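Local structure of Alp7A (5EC0) at residues S4-L18 and L363-Q377. The protein binds adenine nucleotide as a bacterial actin-like protein and probably forms cytoskeletal filaments that help segregate a plasmid. Residues are numbered along the deposited sequence; the frame is centred on the assembly and turned at random.
Sequences SRMNVDFGNSMYMNL and LLNLYGLEVLSRAEQ. With ADP (adenosine-5'-diphosphate), chain D.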
loop_
_atom_site.group_PDB
_atom_site.type_symbol
_atom_site.label_atom_id
_atom_site.label_comp_id
_atom_site.label_asym_id
_atom_site.label_seq_id
_atom_site.Cartn_x
_atom_site.Cartn_y
_atom_site.Cartn_z
ATOM N N SER A 4 -1.227 -17.774 -10.036
ATOM C CA SER A 4 -2.200 -18.346 -9.111
ATOM C C SER A 4 -2.856 -17.282 -8.237
ATOM O O SER A 4 -4.076 -17.277 -8.069
ATOM C CB SER A 4 -1.542 -19.403 -8.220
ATOM O OG SER A 4 -1.033 -20.461 -9.004
ATOM N N ARG A 5 -2.041 -16.399 -7.664
ATOM C CA ARG A 5 -2.523 -15.386 -6.728
ATOM C C ARG A 5 -1.917 -14.031 -7.053
ATOM O O ARG A 5 -0.692 -13.897 -7.176
ATOM C CB ARG A 5 -2.174 -15.761 -5.275
ATOM C CG ARG A 5 -2.642 -17.154 -4.827
ATOM C CD ARG A 5 -2.190 -17.486 -3.387
ATOM N NE ARG A 5 -0.825 -17.015 -3.120
ATOM C CZ ARG A 5 0.278 -17.656 -3.493
ATOM N NH1 ARG A 5 0.184 -18.803 -4.141
ATOM N NH2 ARG A 5 1.475 -17.148 -3.226
ATOM N N MET A 6 -2.759 -13.022 -7.203
ATOM C CA MET A 6 -2.238 -11.673 -7.329
ATOM C C MET A 6 -2.979 -10.716 -6.403
ATOM O O MET A 6 -4.190 -10.535 -6.511
ATOM C CB MET A 6 -2.324 -11.181 -8.770
ATOM C CG MET A 6 -1.886 -9.732 -8.908
ATOM S SD MET A 6 -1.683 -9.306 -10.626
ATOM C CE MET A 6 -1.083 -7.620 -10.501
ATOM N N ASN A 7 -2.213 -10.113 -5.501
ATOM C CA ASN A 7 -2.718 -9.241 -4.458
ATOM C C ASN A 7 -2.170 -7.833 -4.615
ATOM O O ASN A 7 -0.969 -7.646 -4.735
ATOM C CB ASN A 7 -2.352 -9.810 -3.092
ATOM C CG ASN A 7 -3.011 -11.159 -2.839
ATOM O OD1 ASN A 7 -4.236 -11.306 -2.962
ATOM N ND2 ASN A 7 -2.207 -12.148 -2.496
ATOM N N VAL A 8 -3.047 -6.843 -4.611
ATOM C CA VAL A 8 -2.639 -5.479 -4.961
ATOM C C VAL A 8 -3.103 -4.507 -3.895
ATOM O O VAL A 8 -4.262 -4.549 -3.478
ATOM C CB VAL A 8 -3.211 -5.055 -6.340
ATOM C CG1 VAL A 8 -2.972 -3.612 -6.600
ATOM C CG2 VAL A 8 -2.590 -5.900 -7.457
ATOM N N ASP A 9 -2.167 -3.677 -3.439
ATOM C CA ASP A 9 -2.426 -2.531 -2.582
ATOM C C ASP A 9 -2.265 -1.277 -3.448
ATOM O O ASP A 9 -1.140 -0.903 -3.785
ATOM C CB ASP A 9 -1.446 -2.512 -1.396
ATOM C CG ASP A 9 -1.777 -1.442 -0.349
ATOM O OD1 ASP A 9 -2.435 -0.426 -0.666
ATOM O OD2 ASP A 9 -1.355 -1.623 0.815
ATOM N N PHE A 10 -3.371 -0.653 -3.853
ATOM C CA PHE A 10 -3.278 0.619 -4.573
ATOM C C PHE A 10 -3.086 1.763 -3.573
ATOM O O PHE A 10 -4.041 2.461 -3.226
ATOM C CB PHE A 10 -4.527 0.879 -5.426
ATOM C CG PHE A 10 -4.731 -0.099 -6.540
ATOM C CD1 PHE A 10 -3.895 -0.089 -7.651
ATOM C CD2 PHE A 10 -5.783 -1.011 -6.498
ATOM C CE1 PHE A 10 -4.086 -0.982 -8.686
ATOM C CE2 PHE A 10 -5.978 -1.910 -7.530
ATOM C CZ PHE A 10 -5.129 -1.898 -8.625
ATOM N N GLY A 11 -1.865 1.941 -3.081
ATOM C CA GLY A 11 -1.599 2.998 -2.122
ATOM C C GLY A 11 -1.614 4.370 -2.764
ATOM O O GLY A 11 -1.680 4.495 -3.985
ATOM N N ASN A 12 -1.567 5.409 -1.936
ATOM C CA ASN A 12 -1.475 6.772 -2.433
ATOM C C ASN A 12 -0.029 7.098 -2.800
ATOM O O ASN A 12 0.225 7.935 -3.661
ATOM C CB ASN A 12 -1.992 7.773 -1.394
ATOM C CG ASN A 12 -3.365 7.399 -0.837
ATOM O OD1 ASN A 12 -4.272 7.022 -1.578
ATOM N ND2 ASN A 12 -3.520 7.514 0.479
ATOM N N SER A 13 0.911 6.425 -2.136
ATOM C CA SER A 13 2.335 6.680 -2.321
ATOM C C SER A 13 2.963 5.646 -3.251
ATOM O O SER A 13 3.680 5.990 -4.193
ATOM C CB SER A 13 3.055 6.678 -0.974
ATOM O OG SER A 13 4.459 6.763 -1.135
ATOM N N MET A 14 2.672 4.381 -2.979
ATOM C CA MET A 14 3.172 3.275 -3.775
ATOM C C MET A 14 2.035 2.310 -4.124
ATOM O O MET A 14 1.207 1.991 -3.288
ATOM C CB MET A 14 4.277 2.506 -3.025
ATOM C CG MET A 14 5.541 3.301 -2.687
ATOM S SD MET A 14 6.510 3.898 -4.101
ATOM C CE MET A 14 7.154 2.377 -4.752
ATOM N N TYR A 15 2.009 1.882 -5.376
ATOM C CA TYR A 15 1.356 0.660 -5.805
ATOM C C TYR A 15 2.233 -0.507 -5.344
ATOM O O TYR A 15 3.427 -0.500 -5.611
ATOM C CB TYR A 15 1.196 0.657 -7.337
ATOM C CG TYR A 15 0.822 -0.676 -7.942
ATOM C CD1 TYR A 15 1.790 -1.643 -8.205
ATOM C CD2 TYR A 15 -0.493 -0.959 -8.267
ATOM C CE1 TYR A 15 1.449 -2.866 -8.759
ATOM C CE2 TYR A 15 -0.846 -2.180 -8.841
ATOM C CZ TYR A 15 0.131 -3.131 -9.069
ATOM O OH TYR A 15 -0.209 -4.331 -9.627
ATOM N N MET A 16 1.659 -1.489 -4.652
ATOM C CA MET A 16 2.436 -2.641 -4.198
ATOM C C MET A 16 1.659 -3.887 -4.508
ATOM O O MET A 16 0.420 -3.893 -4.412
ATOM C CB MET A 16 2.743 -2.556 -2.694
ATOM C CG MET A 16 3.140 -1.153 -2.195
ATOM S SD MET A 16 3.481 -1.160 -0.438
ATOM C CE MET A 16 1.914 -1.757 0.166
ATOM N N ASN A 17 2.353 -4.958 -4.870
ATOM C CA ASN A 17 1.561 -6.115 -5.203
ATOM C C ASN A 17 2.387 -7.378 -4.889
ATOM O O ASN A 17 3.618 -7.371 -4.956
ATOM C CB ASN A 17 1.143 -6.038 -6.691
ATOM C CG ASN A 17 2.315 -6.231 -7.634
ATOM O OD1 ASN A 17 2.863 -7.329 -7.732
ATOM N ND2 ASN A 17 2.909 -5.136 -8.017
ATOM N N LEU A 18 1.716 -8.475 -4.588
ATOM C CA LEU A 18 2.404 -9.751 -4.534
ATOM C C LEU A 18 1.863 -10.656 -5.632
ATOM O O LEU A 18 0.648 -10.882 -5.735
ATOM C CB LEU A 18 2.224 -10.419 -3.168
ATOM C CG LEU A 18 2.841 -9.835 -1.902
ATOM C CD1 LEU A 18 2.117 -10.392 -0.661
ATOM C CD2 LEU A 18 4.305 -10.217 -1.870
ATOM N N LEU A 363 3.699 -3.104 4.945
ATOM C CA LEU A 363 3.160 -4.135 4.064
ATOM C C LEU A 363 2.011 -4.939 4.667
ATOM O O LEU A 363 1.540 -5.893 4.043
ATOM C CB LEU A 363 4.267 -5.094 3.640
ATOM C CG LEU A 363 5.435 -4.504 2.835
ATOM C CD1 LEU A 363 6.327 -5.616 2.254
ATOM C CD2 LEU A 363 4.945 -3.575 1.747
ATOM N N LEU A 364 1.542 -4.548 5.854
ATOM C CA LEU A 364 0.576 -5.372 6.599
ATOM C C LEU A 364 -0.746 -5.609 5.834
ATOM O O LEU A 364 -1.255 -6.740 5.800
ATOM C CB LEU A 364 0.281 -4.742 7.971
ATOM C CG LEU A 364 -0.146 -5.731 9.059
ATOM C CD1 LEU A 364 1.006 -6.687 9.385
ATOM C CD2 LEU A 364 -0.628 -5.020 10.330
ATOM N N ASN A 365 -1.306 -4.557 5.237
ATOM C CA ASN A 365 -2.528 -4.715 4.431
ATOM C C ASN A 365 -2.324 -5.758 3.311
ATOM O O ASN A 365 -3.108 -6.712 3.178
ATOM C CB ASN A 365 -2.965 -3.372 3.826
ATOM C CG ASN A 365 -3.750 -2.496 4.808
ATOM O OD1 ASN A 365 -4.556 -2.988 5.597
ATOM N ND2 ASN A 365 -3.498 -1.193 4.767
ATOM N N LEU A 366 -1.260 -5.572 2.527
ATOM C CA LEU A 366 -0.886 -6.499 1.452
ATOM C C LEU A 366 -0.749 -7.940 1.954
ATOM O O LEU A 366 -1.216 -8.886 1.321
ATOM C CB LEU A 366 0.429 -6.064 0.814
ATOM C CG LEU A 366 0.934 -6.826 -0.405
ATOM C CD1 LEU A 366 -0.167 -6.984 -1.409
ATOM C CD2 LEU A 366 2.126 -6.070 -1.036
ATOM N N TYR A 367 -0.099 -8.075 3.101
ATOM C CA TYR A 367 0.152 -9.360 3.721
ATOM C C TYR A 367 -1.147 -10.010 4.178
ATOM O O TYR A 367 -1.291 -11.232 4.130
ATOM C CB TYR A 367 1.115 -9.196 4.904
ATOM C CG TYR A 367 2.568 -9.168 4.489
ATOM C CD1 TYR A 367 2.923 -9.129 3.145
ATOM C CD2 TYR A 367 3.588 -9.214 5.438
ATOM C CE1 TYR A 367 4.252 -9.117 2.755
ATOM C CE2 TYR A 367 4.920 -9.220 5.058
ATOM C CZ TYR A 367 5.244 -9.167 3.717
ATOM O OH TYR A 367 6.562 -9.164 3.333
ATOM N N GLY A 368 -2.087 -9.177 4.605
ATOM C CA GLY A 368 -3.412 -9.634 4.968
ATOM C C GLY A 368 -4.121 -10.187 3.750
ATOM O O GLY A 368 -4.770 -11.224 3.824
ATOM N N LEU A 369 -3.989 -9.502 2.615
ATOM C CA LEU A 369 -4.511 -10.050 1.370
ATOM C C LEU A 369 -3.829 -11.380 1.058
ATOM O O LEU A 369 -4.483 -12.336 0.651
ATOM C CB LEU A 369 -4.310 -9.090 0.200
ATOM C CG LEU A 369 -5.142 -7.809 0.152
ATOM C CD1 LEU A 369 -4.957 -7.063 -1.181
ATOM C CD2 LEU A 369 -6.643 -8.089 0.438
ATOM N N GLU A 370 -2.511 -11.435 1.227
ATOM C CA GLU A 370 -1.782 -12.647 0.883
ATOM C C GLU A 370 -2.322 -13.860 1.682
ATOM O O GLU A 370 -2.593 -14.920 1.120
ATOM C CB GLU A 370 -0.279 -12.447 1.116
ATOM C CG GLU A 370 0.584 -13.670 0.788
ATOM C CD GLU A 370 0.603 -14.037 -0.700
ATOM O OE1 GLU A 370 0.283 -13.172 -1.542
ATOM O OE2 GLU A 370 0.942 -15.198 -1.025
ATOM N N VAL A 371 -2.498 -13.676 2.986
ATOM C CA VAL A 371 -3.077 -14.700 3.851
ATOM C C VAL A 371 -4.454 -15.136 3.345
ATOM O O VAL A 371 -4.751 -16.331 3.280
ATOM C CB VAL A 371 -3.216 -14.190 5.317
ATOM C CG1 VAL A 371 -4.224 -15.056 6.132
ATOM C CG2 VAL A 371 -1.869 -14.120 6.018
ATOM N N LEU A 372 -5.302 -14.172 2.986
ATOM C CA LEU A 372 -6.628 -14.534 2.495
ATOM C C LEU A 372 -6.537 -15.305 1.177
ATOM O O LEU A 372 -7.328 -16.202 0.928
ATOM C CB LEU A 372 -7.509 -13.298 2.343
ATOM C CG LEU A 372 -7.987 -12.750 3.697
ATOM C CD1 LEU A 372 -8.941 -11.573 3.518
ATOM C CD2 LEU A 372 -8.638 -13.875 4.558
ATOM N N SER A 373 -5.561 -14.979 0.341
ATOM C CA SER A 373 -5.477 -15.632 -0.961
ATOM C C SER A 373 -4.957 -17.062 -0.794
ATOM O O SER A 373 -5.354 -17.934 -1.547
ATOM C CB SER A 373 -4.604 -14.822 -1.939
ATOM O OG SER A 373 -3.240 -14.854 -1.567
ATOM N N ARG A 374 -4.106 -17.321 0.202
ATOM C CA ARG A 374 -3.706 -18.708 0.479
ATOM C C ARG A 374 -4.853 -19.536 1.049
ATOM O O ARG A 374 -4.938 -20.724 0.794
ATOM C CB ARG A 374 -2.540 -18.792 1.463
ATOM C CG ARG A 374 -1.352 -17.943 1.118
ATOM C CD ARG A 374 -0.294 -18.671 0.338
ATOM N NE ARG A 374 0.849 -17.770 0.194
ATOM C CZ ARG A 374 2.111 -18.098 0.447
ATOM N NH1 ARG A 374 2.417 -19.327 0.850
ATOM N NH2 ARG A 374 3.067 -17.191 0.285
ATOM N N ALA A 375 -5.710 -18.924 1.854
ATOM C CA ALA A 375 -6.819 -19.671 2.431
ATOM C C ALA A 375 -7.801 -19.979 1.316
ATOM O O ALA A 375 -8.340 -21.088 1.225
ATOM C CB ALA A 375 -7.477 -18.894 3.556
ATOM N N GLU A 376 -7.991 -19.006 0.433
ATOM C CA GLU A 376 -8.863 -19.211 -0.707
ATOM C C GLU A 376 -8.334 -20.322 -1.616
ATOM O O GLU A 376 -9.092 -21.174 -2.069
ATOM C CB GLU A 376 -9.027 -17.914 -1.498
ATOM C CG GLU A 376 -10.017 -18.044 -2.638
ATOM C CD GLU A 376 -11.454 -18.147 -2.146
ATOM O OE1 GLU A 376 -11.745 -17.642 -1.036
ATOM O OE2 GLU A 376 -12.287 -18.728 -2.875
ATOM N N GLN A 377 -7.025 -20.313 -1.860
ATOM C CA GLN A 377 -6.377 -21.311 -2.703
ATOM C C GLN A 377 -6.501 -22.717 -2.106
ATOM O O GLN A 377 -6.670 -23.685 -2.836
ATOM C CB GLN A 377 -4.894 -20.958 -2.913
ATOM C CG GLN A 377 -4.280 -21.538 -4.200
ATOM C CD GLN A 377 -2.752 -21.374 -4.311
ATOM O OE1 GLN A 377 -2.123 -20.627 -3.551
ATOM N NE2 GLN A 377 -2.155 -22.087 -5.266
HETATM P PB ADP D . -0.267 6.045 1.647
HETATM O O1B ADP D . -0.678 4.851 0.795
HETATM O O2B ADP D . -1.393 6.950 2.117
HETATM O O3B ADP D . 0.903 6.853 1.135
HETATM P PA ADP D . 1.487 4.264 3.110
HETATM O O1A ADP D . 1.898 3.763 1.743
HETATM O O2A ADP D . 1.154 3.277 4.215
HETATM O O3A ADP D . 0.294 5.358 3.004
HETATM O "O5'" ADP D . 2.630 5.232 3.665
HETATM C "C5'" ADP D . 3.511 5.946 2.808
HETATM C "C4'" ADP D . 4.625 6.405 3.726
HETATM O "O4'" ADP D . 5.443 5.278 4.026
HETATM C "C3'" ADP D . 5.561 7.433 3.119
HETATM O "O3'" ADP D . 5.203 8.747 3.545
HETATM C "C2'" ADP D . 6.926 7.070 3.671
HETATM O "O2'" ADP D . 7.303 8.081 4.606
HETATM C "C1'" ADP D . 6.731 5.746 4.400
HETATM N N9 ADP D . 7.732 4.708 4.064
HETATM C C8 ADP D . 8.366 3.972 5.002
HETATM N N7 ADP D . 9.221 3.092 4.436
HETATM C C5 ADP D . 9.127 3.250 3.107
HETATM C C6 ADP D . 9.783 2.610 1.950
HETATM N N6 ADP D . 10.700 1.625 2.156
HETATM N N1 ADP D . 9.429 3.038 0.718
HETATM C C2 ADP D . 8.520 4.026 0.552
HETATM N N3 ADP D . 7.874 4.664 1.560
HETATM C C4 ADP D . 8.145 4.320 2.852
HETATM O O HOH W 1 -1.677 0.041 2.605
HETATM O O HOH W 2 0.009 -2.930 2.734
HETATM O O HOH W 3 0.879 -13.559 -4.176
#
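Arg5 and Asn7, on the first strand of the phosphate-binding β-hairpin of the actin fold, extend to Glu370 on helix 364-377, which runs nearly antiparallel to strand 5-10 (156°). Both carboxylate oxygens of Glu370 are engaged. OE2 takes Arg5 side-on through NE and NH2, the NH2 bond (3.0 Å) using its syn lone pair, while Arg374 NE and NH2 come from the anti side; Arg374 NE, 2.8 Å from Glu370 OE2, also lies over one face of the Arg5 guanidinium. OE1 accepts Asn7 ND2 from above the carboxylate plane, and a water lies 2.7 Å from Glu370 OE1. With an alanine here, two neighbouring guanidinium groups would probably lose their shared counter-charge. Arg5 NH1 donates to Gln377 OE1 (3.0 Å), tilted from the carbonyl plane. Asn7 spends its second amide proton on Ser373 OG in a nearly straight bond (168°), and Ser373 OG in turn donates to Glu370 O; Asn7 OD1 is satisfied by Gln126. Leu366, its CG swung opposite the main-chain N (chi1 -175°), sends CD1 to Asn7 O and packs CG against Leu18 CD1. At the turn, Asn12 binds the ADP β-phosphate through backbone N and ND2. Between hairpin and helix start, two waters sit against Asp9 OD2; one accepts from Asn365 ND2, which also donates to Asp212 (Asn365 OD1 takes Ser181 N), and the other, 2.7 Å from Asp9 OD2, accepts from Leu366 N.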